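Local coordinates for uncharacterized protein (Bacteroides vulgatus, PDB 4QB7) that is probably a component of the fimbrial tip, at the end of filamentous surface appendages that mediate cell adhesion and biofilm formation, at residues K288-I293 with T306-E311; G15-T20 with T159-F164; Y45-A50 with G57-N62. All blocks are in the same frame, centred on the assembly; numbering follows the deposited sequence. Where two conformers were deposited one is given.

Contact 1 of 3, residues K288-I293 with T306-E311. With SO4 (sulfate ion), chain J; SO4 (sulfate ion), chain K.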
loop_
_atom_site.group_PDB
_atom_site.type_symbol
_atom_site.label_atom_id
_atom_site.label_comp_id
_atom_site.label_asym_id
_atom_site.label_seq_id
_atom_site.Cartn_x
_atom_site.Cartn_y
_atom_site.Cartn_z
ATOM N N LYS A 288 -3.909 4.904 -18.819
ATOM C CA LYS A 288 -3.596 5.528 -20.112
ATOM C C LYS A 288 -2.272 4.903 -20.532
ATOM O O LYS A 288 -1.274 5.067 -19.828
ATOM C CB LYS A 288 -3.534 7.071 -20.027
ATOM C CG LYS A 288 -4.841 7.774 -19.640
ATOM C CD LYS A 288 -5.963 7.556 -20.652
ATOM C CE LYS A 288 -7.117 8.482 -20.426
ATOM N NZ LYS A 288 -6.865 9.804 -21.037
ATOM N N ILE A 289 -2.281 4.077 -21.588
ATOM C CA ILE A 289 -1.087 3.346 -22.001
ATOM C C ILE A 289 -0.576 3.830 -23.355
ATOM O O ILE A 289 -1.361 4.276 -24.216
ATOM C CB ILE A 289 -1.358 1.821 -21.982
ATOM C CG1 ILE A 289 -0.040 1.004 -21.995
ATOM C CG2 ILE A 289 -2.362 1.396 -23.061
ATOM C CD1 ILE A 289 -0.157 -0.494 -21.691
ATOM N N ASN A 290 0.774 3.769 -23.511
ATOM C CA ASN A 290 1.520 4.123 -24.732
ATOM C C ASN A 290 2.316 2.912 -25.173
ATOM O O ASN A 290 2.996 2.310 -24.352
ATOM C CB ASN A 290 2.466 5.296 -24.467
ATOM C CG ASN A 290 1.822 6.601 -24.123
ATOM O OD1 ASN A 290 0.617 6.709 -23.895
ATOM N ND2 ASN A 290 2.625 7.651 -24.117
ATOM N N TYR A 291 2.218 2.520 -26.419
ATOM C CA TYR A 291 2.938 1.341 -26.907
ATOM C C TYR A 291 3.213 1.460 -28.397
ATOM O O TYR A 291 2.520 2.190 -29.111
ATOM C CB TYR A 291 2.209 0.011 -26.576
ATOM C CG TYR A 291 0.801 -0.100 -27.107
ATOM C CD1 TYR A 291 -0.265 0.494 -26.438
ATOM C CD2 TYR A 291 0.523 -0.834 -28.259
ATOM C CE1 TYR A 291 -1.573 0.377 -26.909
ATOM C CE2 TYR A 291 -0.781 -0.946 -28.749
ATOM C CZ TYR A 291 -1.826 -0.340 -28.067
ATOM O OH TYR A 291 -3.117 -0.444 -28.513
ATOM N N ASP A 292 4.276 0.769 -28.840
ATOM C CA ASP A 292 4.764 0.730 -30.221
ATOM C C ASP A 292 4.714 -0.672 -30.752
ATOM O O ASP A 292 5.149 -1.593 -30.062
ATOM C CB ASP A 292 6.212 1.258 -30.260
ATOM C CG ASP A 292 6.371 2.706 -29.816
ATOM O OD1 ASP A 292 5.407 3.488 -29.976
ATOM O OD2 ASP A 292 7.479 3.068 -29.345
ATOM N N ILE A 293 4.150 -0.854 -31.955
ATOM C CA ILE A 293 4.096 -2.148 -32.655
ATOM C C ILE A 293 5.123 -2.046 -33.761
ATOM O O ILE A 293 4.953 -1.255 -34.688
ATOM C CB ILE A 293 2.683 -2.548 -33.140
ATOM C CG1 ILE A 293 1.649 -2.414 -31.982
ATOM C CG2 ILE A 293 2.701 -3.991 -33.744
ATOM C CD1 ILE A 293 0.234 -2.443 -32.444
ATOM N N THR A 306 2.833 3.705 -33.535
ATOM C CA THR A 306 2.825 4.292 -32.192
ATOM C C THR A 306 1.395 4.657 -31.754
ATOM O O THR A 306 0.746 5.468 -32.401
ATOM C CB THR A 306 3.761 5.530 -32.152
ATOM O OG1 THR A 306 5.138 5.154 -32.338
ATOM C CG2 THR A 306 3.592 6.357 -30.896
ATOM N N ILE A 307 0.929 4.067 -30.637
ATOM C CA ILE A 307 -0.362 4.366 -30.010
ATOM C C ILE A 307 -0.057 4.955 -28.648
ATOM O O ILE A 307 0.621 4.290 -27.875
ATOM C CB ILE A 307 -1.340 3.145 -29.916
ATOM C CG1 ILE A 307 -1.776 2.627 -31.305
ATOM C CG2 ILE A 307 -2.560 3.473 -29.083
ATOM C CD1 ILE A 307 -1.087 1.394 -31.666
ATOM N N THR A 308 -0.498 6.213 -28.377
ATOM C CA THR A 308 -0.307 6.869 -27.085
ATOM C C THR A 308 -1.644 7.336 -26.504
ATOM O O THR A 308 -2.572 7.581 -27.254
ATOM C CB THR A 308 0.701 8.045 -27.133
ATOM O OG1 THR A 308 0.145 9.194 -27.786
ATOM C CG2 THR A 308 2.048 7.645 -27.687
ATOM N N ASN A 309 -1.719 7.485 -25.164
ATOM C CA ASN A 309 -2.869 7.974 -24.401
ATOM C C ASN A 309 -4.112 7.099 -24.645
ATOM O O ASN A 309 -5.235 7.597 -24.613
ATOM C CB ASN A 309 -3.143 9.479 -24.691
ATOM C CG ASN A 309 -3.890 10.239 -23.596
ATOM O OD1 ASN A 309 -3.647 10.069 -22.383
ATOM N ND2 ASN A 309 -4.781 11.152 -24.005
ATOM N N LYS A 310 -3.904 5.783 -24.852
ATOM C CA LYS A 310 -4.971 4.798 -25.049
ATOM C C LYS A 310 -5.576 4.442 -23.669
ATOM O O LYS A 310 -4.897 3.983 -22.753
ATOM C CB LYS A 310 -4.437 3.560 -25.807
ATOM C CG LYS A 310 -5.312 2.311 -25.809
ATOM C CD LYS A 310 -6.666 2.508 -26.488
ATOM C CE LYS A 310 -7.189 1.251 -27.131
ATOM N NZ LYS A 310 -6.361 0.857 -28.310
ATOM N N GLU A 311 -6.861 4.711 -23.535
ATOM C CA GLU A 311 -7.652 4.503 -22.336
ATOM C C GLU A 311 -7.961 3.028 -22.146
ATOM O O GLU A 311 -8.343 2.325 -23.091
ATOM C CB GLU A 311 -8.941 5.303 -22.463
ATOM C CG GLU A 311 -9.651 5.507 -21.156
ATOM C CD GLU A 311 -10.962 6.238 -21.315
ATOM O OE1 GLU A 311 -11.992 5.560 -21.551
ATOM O OE2 GLU A 311 -10.962 7.483 -21.163
HETATM S S SO4 J . -4.142 -2.464 -31.451
HETATM O O1 SO4 J . -3.486 -3.689 -31.909
HETATM O O2 SO4 J . -4.851 -1.872 -32.590
HETATM O O3 SO4 J . -5.070 -2.757 -30.345
HETATM O O4 SO4 J . -3.154 -1.517 -30.975
HETATM S S SO4 K . 6.049 7.504 -24.778
HETATM O O1 SO4 K . 6.218 6.559 -25.822
HETATM O O2 SO4 K . 5.384 8.657 -25.344
HETATM O O3 SO4 K . 5.205 6.904 -23.791
HETATM O O4 SO4 K . 7.374 7.863 -24.195
HETATM O O HOH W 1 -7.775 12.195 -22.869
HETATM O O HOH W 2 -8.265 9.033 -23.932
#
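I289 and Y291 pair with K310 and I307 across the antiparallel hairpin of strands 286-296 and 301-313. I289 N donates to K310 O (2.9 Å) and K310 N returns the bond to I289 O; Y291 and I307 exchange a second such couple. Between the two couples strand 301-313 carries an extra residue, because N309 and K310 both face I289. This is a G1 beta bulge, with N309 at a positive phi of 58°.

Side-chain hydrogen bonds gather around the bulge. N309 N donates almost straight to N290 OD1 at 2.8 Å, from above the plane of that amide, while N290 ND2 reaches O3 of a sulfate at 2.7 Å. Farther along, T306 OG1 gives its proton to D292 OD1 at 2.9 Å, approaching from above the carboxylate plane; OD2 is held by Y245. K288 NZ has a weak bond to N309 OD1, its salt bridge being with E228.

The main apolar contact is a CH-pi interaction: I307 CB sits over one face of the Y291 ring, 4.2 Å from its centroid and offset toward the rim. CD1 of I307 lies 3.8 Å from Y291 CE2. Y291 OH donates to O4 of a second sulfate.

The face of I289, Y291 and I307 is thus largely apolar, I289 and Y291 packing on I338, L329 and I331, but includes the K310 ammonium, bonded to I336 O, and the Y291 hydroxyl; K288 and D292 lie opposite.

Contact 2 of 3, residues G15-T20 with T159-F164. With SO4 (sulfate ion), chain M.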
loop_
_atom_site.group_PDB
_atom_site.type_symbol
_atom_site.label_atom_id
_atom_site.label_comp_id
_atom_site.label_asym_id
_atom_site.label_seq_id
_atom_site.Cartn_x
_atom_site.Cartn_y
_atom_site.Cartn_z
ATOM N N GLY A 15 6.939 -6.812 27.747
ATOM C CA GLY A 15 7.722 -7.350 26.653
ATOM C C GLY A 15 7.021 -7.090 25.343
ATOM O O GLY A 15 5.788 -6.928 25.311
ATOM N N LEU A 16 7.813 -7.007 24.254
ATOM C CA LEU A 16 7.268 -6.779 22.923
ATOM C C LEU A 16 7.641 -7.900 22.011
ATOM O O LEU A 16 8.755 -8.404 22.071
ATOM C CB LEU A 16 7.736 -5.449 22.280
ATOM C CG LEU A 16 7.608 -4.154 23.056
ATOM C CD1 LEU A 16 8.128 -3.017 22.232
ATOM C CD2 LEU A 16 6.179 -3.896 23.475
ATOM N N ASP A 17 6.740 -8.220 21.096
ATOM C CA ASP A 17 6.950 -9.206 20.055
ATOM C C ASP A 17 6.131 -8.808 18.855
ATOM O O ASP A 17 5.092 -8.184 19.003
ATOM C CB ASP A 17 6.582 -10.618 20.549
ATOM C CG ASP A 17 6.861 -11.725 19.548
ATOM O OD1 ASP A 17 7.900 -11.636 18.825
ATOM O OD2 ASP A 17 6.065 -12.695 19.503
ATOM N N VAL A 18 6.619 -9.121 17.667
ATOM C CA VAL A 18 5.937 -8.858 16.404
ATOM C C VAL A 18 5.831 -10.197 15.711
ATOM O O VAL A 18 6.828 -10.913 15.580
ATOM C CB VAL A 18 6.603 -7.771 15.542
ATOM C CG1 VAL A 18 5.848 -7.552 14.237
ATOM C CG2 VAL A 18 6.724 -6.469 16.311
ATOM N N TYR A 19 4.599 -10.570 15.371
ATOM C CA TYR A 19 4.257 -11.829 14.742
ATOM C C TYR A 19 4.824 -11.865 13.339
ATOM O O TYR A 19 4.763 -10.865 12.628
ATOM C CB TYR A 19 2.737 -12.014 14.755
ATOM C CG TYR A 19 2.206 -13.142 13.905
ATOM C CD1 TYR A 19 1.954 -12.957 12.548
ATOM C CD2 TYR A 19 1.860 -14.367 14.473
ATOM C CE1 TYR A 19 1.441 -13.986 11.759
ATOM C CE2 TYR A 19 1.324 -15.398 13.699
ATOM C CZ TYR A 19 1.117 -15.203 12.340
ATOM O OH TYR A 19 0.608 -16.211 11.552
ATOM N N THR A 20 5.434 -13.013 12.980
ATOM C CA THR A 20 6.043 -13.288 11.681
ATOM C C THR A 20 5.123 -14.242 10.911
ATOM O O THR A 20 4.763 -15.326 11.396
ATOM C CB THR A 20 7.483 -13.846 11.828
ATOM O OG1 THR A 20 8.268 -12.961 12.610
ATOM C CG2 THR A 20 8.178 -14.006 10.502
ATOM N N THR A 159 4.010 -10.420 27.526
ATOM C CA THR A 159 4.450 -9.944 26.216
ATOM C C THR A 159 3.271 -9.534 25.346
ATOM O O THR A 159 2.305 -10.297 25.190
ATOM C CB THR A 159 5.297 -11.020 25.503
ATOM O OG1 THR A 159 6.429 -11.296 26.307
ATOM C CG2 THR A 159 5.782 -10.593 24.113
ATOM N N VAL A 160 3.395 -8.352 24.731
ATOM C CA VAL A 160 2.394 -7.850 23.805
ATOM C C VAL A 160 2.824 -8.308 22.421
ATOM O O VAL A 160 3.888 -7.909 21.946
ATOM C CB VAL A 160 2.168 -6.306 23.902
ATOM C CG1 VAL A 160 0.987 -5.881 23.053
ATOM C CG2 VAL A 160 1.951 -5.877 25.351
ATOM N N GLN A 161 2.046 -9.203 21.800
ATOM C CA GLN A 161 2.389 -9.657 20.459
ATOM C C GLN A 161 1.590 -8.877 19.418
ATOM O O GLN A 161 0.373 -9.061 19.298
ATOM C CB GLN A 161 2.173 -11.160 20.270
ATOM C CG GLN A 161 2.729 -11.598 18.909
ATOM C CD GLN A 161 2.318 -12.963 18.450
ATOM O OE1 GLN A 161 1.141 -13.337 18.485
ATOM N NE2 GLN A 161 3.279 -13.698 17.912
ATOM N N PHE A 162 2.289 -8.044 18.637
ATOM C CA PHE A 162 1.680 -7.264 17.584
ATOM C C PHE A 162 1.619 -8.100 16.321
ATOM O O PHE A 162 2.482 -8.934 16.080
ATOM C CB PHE A 162 2.439 -5.948 17.363
ATOM C CG PHE A 162 2.473 -5.058 18.584
ATOM C CD1 PHE A 162 1.411 -4.206 18.875
ATOM C CD2 PHE A 162 3.566 -5.080 19.453
ATOM C CE1 PHE A 162 1.426 -3.410 20.027
ATOM C CE2 PHE A 162 3.584 -4.281 20.604
ATOM C CZ PHE A 162 2.511 -3.455 20.889
ATOM N N LYS A 163 0.567 -7.894 15.546
ATOM C CA LYS A 163 0.216 -8.564 14.300
ATOM C C LYS A 163 -0.203 -7.441 13.378
ATOM O O LYS A 163 -1.259 -6.853 13.584
ATOM C CB LYS A 163 -0.937 -9.544 14.601
ATOM C CG LYS A 163 -0.984 -10.867 13.857
ATOM C CD LYS A 163 -1.433 -11.904 14.893
ATOM C CE LYS A 163 -2.105 -13.147 14.359
ATOM N NZ LYS A 163 -2.208 -14.190 15.431
ATOM N N PHE A 164 0.679 -7.040 12.460
ATOM C CA PHE A 164 0.436 -5.917 11.570
ATOM C C PHE A 164 -0.315 -6.312 10.310
ATOM O O PHE A 164 -0.002 -7.329 9.689
ATOM C CB PHE A 164 1.762 -5.261 11.198
ATOM C CG PHE A 164 2.360 -4.510 12.361
ATOM C CD1 PHE A 164 1.838 -3.282 12.759
ATOM C CD2 PHE A 164 3.460 -5.017 13.044
ATOM C CE1 PHE A 164 2.393 -2.585 13.833
ATOM C CE2 PHE A 164 3.999 -4.329 14.138
ATOM C CZ PHE A 164 3.472 -3.110 14.514
HETATM S S SO4 M . 3.058 -17.478 17.018
HETATM O O1 SO4 M . 3.397 -18.820 16.531
HETATM O O2 SO4 M . 1.599 -17.302 17.049
HETATM O O3 SO4 M . 3.592 -17.298 18.369
HETATM O O4 SO4 M . 3.664 -16.494 16.121
HETATM O O HOH W 3 2.997 -8.951 11.827
#
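G15 to V18 pair with T159 to F162 in a parallel beta ladder, inclined by 21°, which adds strand 15-18 to the large mixed sheet at strand 159-178. V160 N donates to G15 O (2.8 Å), D17 N to V160 O, and F162 N to D17 O; just past the ladder's end Y19 N adds a bond to F162 O.

On the face carrying D17 and Q161, these two side chains run side by side, and Q161 NE2 makes a weak hydrogen bond to D17 OD2 at 3.4 Å. CG of each is anti to its backbone N (chi1 of D17 -176°), which sets both branches off in the same direction. The same NE2 lies at the edge of the Y19 ring and bonds weakly to O4 of a sulfate. K163 lies across the Y19 ring, with CE over the centre at 4.1 Å from the centroid and NZ in an off-centre cation-pi contact at 4.5 Å.

The L16, V18, V160 and F162 face is apolar. L16 CD2 abuts the F162 ring edge at CE2 (3.9 Å). F164, just beyond residues 159-162, meets V18, whose CG1 lies in its ring plane 3.7 Å from F164 CD2.

F40 packs edge-to-face with both phenylalanines; F93 touches F162, and A95 touches both rings. Strand 15-18 belongs to a predicted propeptide, so this is probably the unprocessed chain. Beyond Y19, K163 N donates to D143 OD2.

Contact 3 of 3, residues Y45-A50 with G57-N62. With SO4 (sulfate ion), chain D.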
loop_
_atom_site.group_PDB
_atom_site.type_symbol
_atom_site.label_atom_id
_atom_site.label_comp_id
_atom_site.label_asym_id
_atom_site.label_seq_id
_atom_site.Cartn_x
_atom_site.Cartn_y
_atom_site.Cartn_z
ATOM N N TYR A 45 -3.470 2.438 26.309
ATOM C CA TYR A 45 -4.532 3.020 27.122
ATOM C C TYR A 45 -4.789 2.161 28.351
ATOM O O TYR A 45 -5.272 1.031 28.252
ATOM C CB TYR A 45 -5.822 3.118 26.275
ATOM C CG TYR A 45 -5.746 3.969 25.024
ATOM C CD1 TYR A 45 -5.021 3.548 23.909
ATOM C CD2 TYR A 45 -6.504 5.124 24.901
ATOM C CE1 TYR A 45 -4.982 4.306 22.735
ATOM C CE2 TYR A 45 -6.497 5.872 23.719
ATOM C CZ TYR A 45 -5.697 5.481 22.659
ATOM O OH TYR A 45 -5.665 6.231 21.514
ATOM N N GLN A 46 -4.462 2.686 29.508
ATOM C CA GLN A 46 -4.719 1.981 30.759
ATOM C C GLN A 46 -6.158 2.283 31.254
ATOM O O GLN A 46 -6.552 3.450 31.377
ATOM C CB GLN A 46 -3.678 2.336 31.827
ATOM C CG GLN A 46 -3.801 1.456 33.051
ATOM C CD GLN A 46 -2.843 1.869 34.108
ATOM O OE1 GLN A 46 -1.936 1.126 34.472
ATOM N NE2 GLN A 46 -3.019 3.076 34.615
ATOM N N THR A 47 -6.931 1.211 31.489
ATOM C CA THR A 47 -8.301 1.260 31.986
ATOM C C THR A 47 -8.370 0.485 33.301
ATOM O O THR A 47 -7.406 -0.178 33.701
ATOM C CB THR A 47 -9.315 0.654 30.963
ATOM O OG1 THR A 47 -9.286 -0.775 31.028
ATOM C CG2 THR A 47 -9.147 1.155 29.530
ATOM N N SER A 48 -9.540 0.479 33.924
ATOM C CA SER A 48 -9.774 -0.375 35.080
ATOM C C SER A 48 -10.072 -1.801 34.558
ATOM O O SER A 48 -10.132 -2.016 33.344
ATOM C CB SER A 48 -10.939 0.164 35.907
ATOM O OG SER A 48 -12.198 -0.160 35.338
ATOM N N SER A 49 -10.305 -2.749 35.466
ATOM C CA SER A 49 -10.708 -4.100 35.112
ATOM C C SER A 49 -12.025 -4.096 34.278
ATOM O O SER A 49 -12.263 -5.062 33.565
ATOM C CB SER A 49 -10.886 -4.932 36.373
ATOM O OG SER A 49 -12.061 -4.540 37.055
ATOM N N ALA A 50 -12.861 -3.031 34.366
ATOM C CA ALA A 50 -14.131 -2.898 33.598
ATOM C C ALA A 50 -13.892 -3.070 32.077
ATOM O O ALA A 50 -14.732 -3.651 31.389
ATOM C CB ALA A 50 -14.806 -1.559 33.877
ATOM N N GLY A 57 -14.486 5.494 25.539
ATOM C CA GLY A 57 -15.096 6.788 25.276
ATOM C C GLY A 57 -14.445 7.967 25.968
ATOM O O GLY A 57 -14.342 9.033 25.357
ATOM N N ASN A 58 -13.982 7.790 27.241
ATOM C CA ASN A 58 -13.382 8.881 28.003
ATOM C C ASN A 58 -11.943 8.562 28.449
ATOM O O ASN A 58 -11.443 9.155 29.414
ATOM C CB ASN A 58 -14.270 9.232 29.194
ATOM C CG ASN A 58 -15.668 9.617 28.793
ATOM O OD1 ASN A 58 -15.947 10.775 28.479
ATOM N ND2 ASN A 58 -16.570 8.647 28.769
ATOM N N THR A 59 -11.258 7.665 27.714
ATOM C CA THR A 59 -9.866 7.269 27.959
ATOM C C THR A 59 -8.961 7.829 26.858
ATOM O O THR A 59 -9.276 7.695 25.667
ATOM C CB THR A 59 -9.708 5.741 28.068
ATOM O OG1 THR A 59 -10.645 5.246 29.012
ATOM C CG2 THR A 59 -8.311 5.323 28.525
ATOM N N THR A 60 -7.830 8.442 27.266
ATOM C CA THR A 60 -6.815 8.999 26.365
ATOM C C THR A 60 -5.605 8.043 26.318
ATOM O O THR A 60 -5.491 7.221 27.233
ATOM C CB THR A 60 -6.396 10.435 26.811
ATOM O OG1 THR A 60 -5.614 10.402 28.011
ATOM C CG2 THR A 60 -7.566 11.396 26.928
ATOM N N PRO A 61 -4.672 8.129 25.316
ATOM C CA PRO A 61 -3.485 7.232 25.329
ATOM C C PRO A 61 -2.573 7.597 26.497
ATOM O O PRO A 61 -1.511 8.203 26.350
ATOM C CB PRO A 61 -2.839 7.478 23.960
ATOM C CG PRO A 61 -3.277 8.824 23.576
ATOM C CD PRO A 61 -4.642 9.039 24.148
ATOM N N ASN A 62 -3.040 7.253 27.684
ATOM C CA ASN A 62 -2.451 7.639 28.969
ATOM C C ASN A 62 -1.257 6.805 29.413
ATOM O O ASN A 62 -0.645 7.138 30.422
ATOM C CB ASN A 62 -3.534 7.559 30.035
ATOM C CG ASN A 62 -4.151 6.183 30.187
ATOM O OD1 ASN A 62 -3.519 5.160 29.952
ATOM N ND2 ASN A 62 -5.390 6.116 30.625
HETATM S S SO4 D . -7.377 9.338 31.105
HETATM O O1 SO4 D . -7.788 8.170 30.371
HETATM O O2 SO4 D . -8.579 10.017 31.555
HETATM O O3 SO4 D . -6.567 8.928 32.253
HETATM O O4 SO4 D . -6.601 10.265 30.309
HETATM O O HOH W 4 -9.876 4.324 31.797
#
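Y45 and P61 bring the two backbones closest, with their CA atoms 4.7 Å apart, yet the segments do not pair as strands. Residues 45-47 end strand 40-47, whereas 57-62 is an irregular loop that folds tightly at P61, the centre of an inverse gamma turn.

In place of a second strand, the side chain of N62 grips the backbone of Q46 at both polar atoms. Q46 N donates to N62 OD1 at 2.7 Å, and N62 ND2 donates to Q46 O at 3.0 Å. Each donor lies in the plane of the carbonyl it meets, on a lone pair, and Q46 O is only 8° out of the N62 amide plane; the two bonds together fix the rotation of that amide. A chi1 of 59° puts CG of N62 between its backbone N and carbonyl carbon, and from there OD1 and ND2 reach Q46.

The loop follows helix 52-55 and leads into strand 64-72, so this two-bond grip ties the connection back to the end of strand 40-47, in the large mixed sheet. Y45 supplies the apolar part. P61 CA stands over the centre of the Y45 ring, 3.7 Å from the centroid, in a CH-pi contact, and P61 CD touches Y45 CE2. T59 O lies at the ring edge, and W52 packs edge-to-face against the same tyrosine.

T59 CG2 faces Y45 CB at 4.0 Å, while its OG1 is bonded to E55 O. A sulfate, probably from the crystallisation liquor, accepts from T60 N at 3.1 Å and from N62 ND2 at 3.2 Å, both through O1.

From the N terminus, residues 15-20 open contact 2, which closes only when strand 159-178 begins, 139 residues later. Contact 3 is nested inside that long loop: it closes the short connection from strand 40-47 through helix 52-55 to the approach of strand 64-72. Both contacts reach the large mixed sheet, and their centres are about 21 Å apart. Contact 1 comes in series after both and closes the local hairpin of strands 286-296 and 301-313, in a separate antiparallel sheet. It lies on the opposite side of the chain's centre, about 47 Å from contact 2 and 57 Å from contact 3, centre to centre. No two of the three touch.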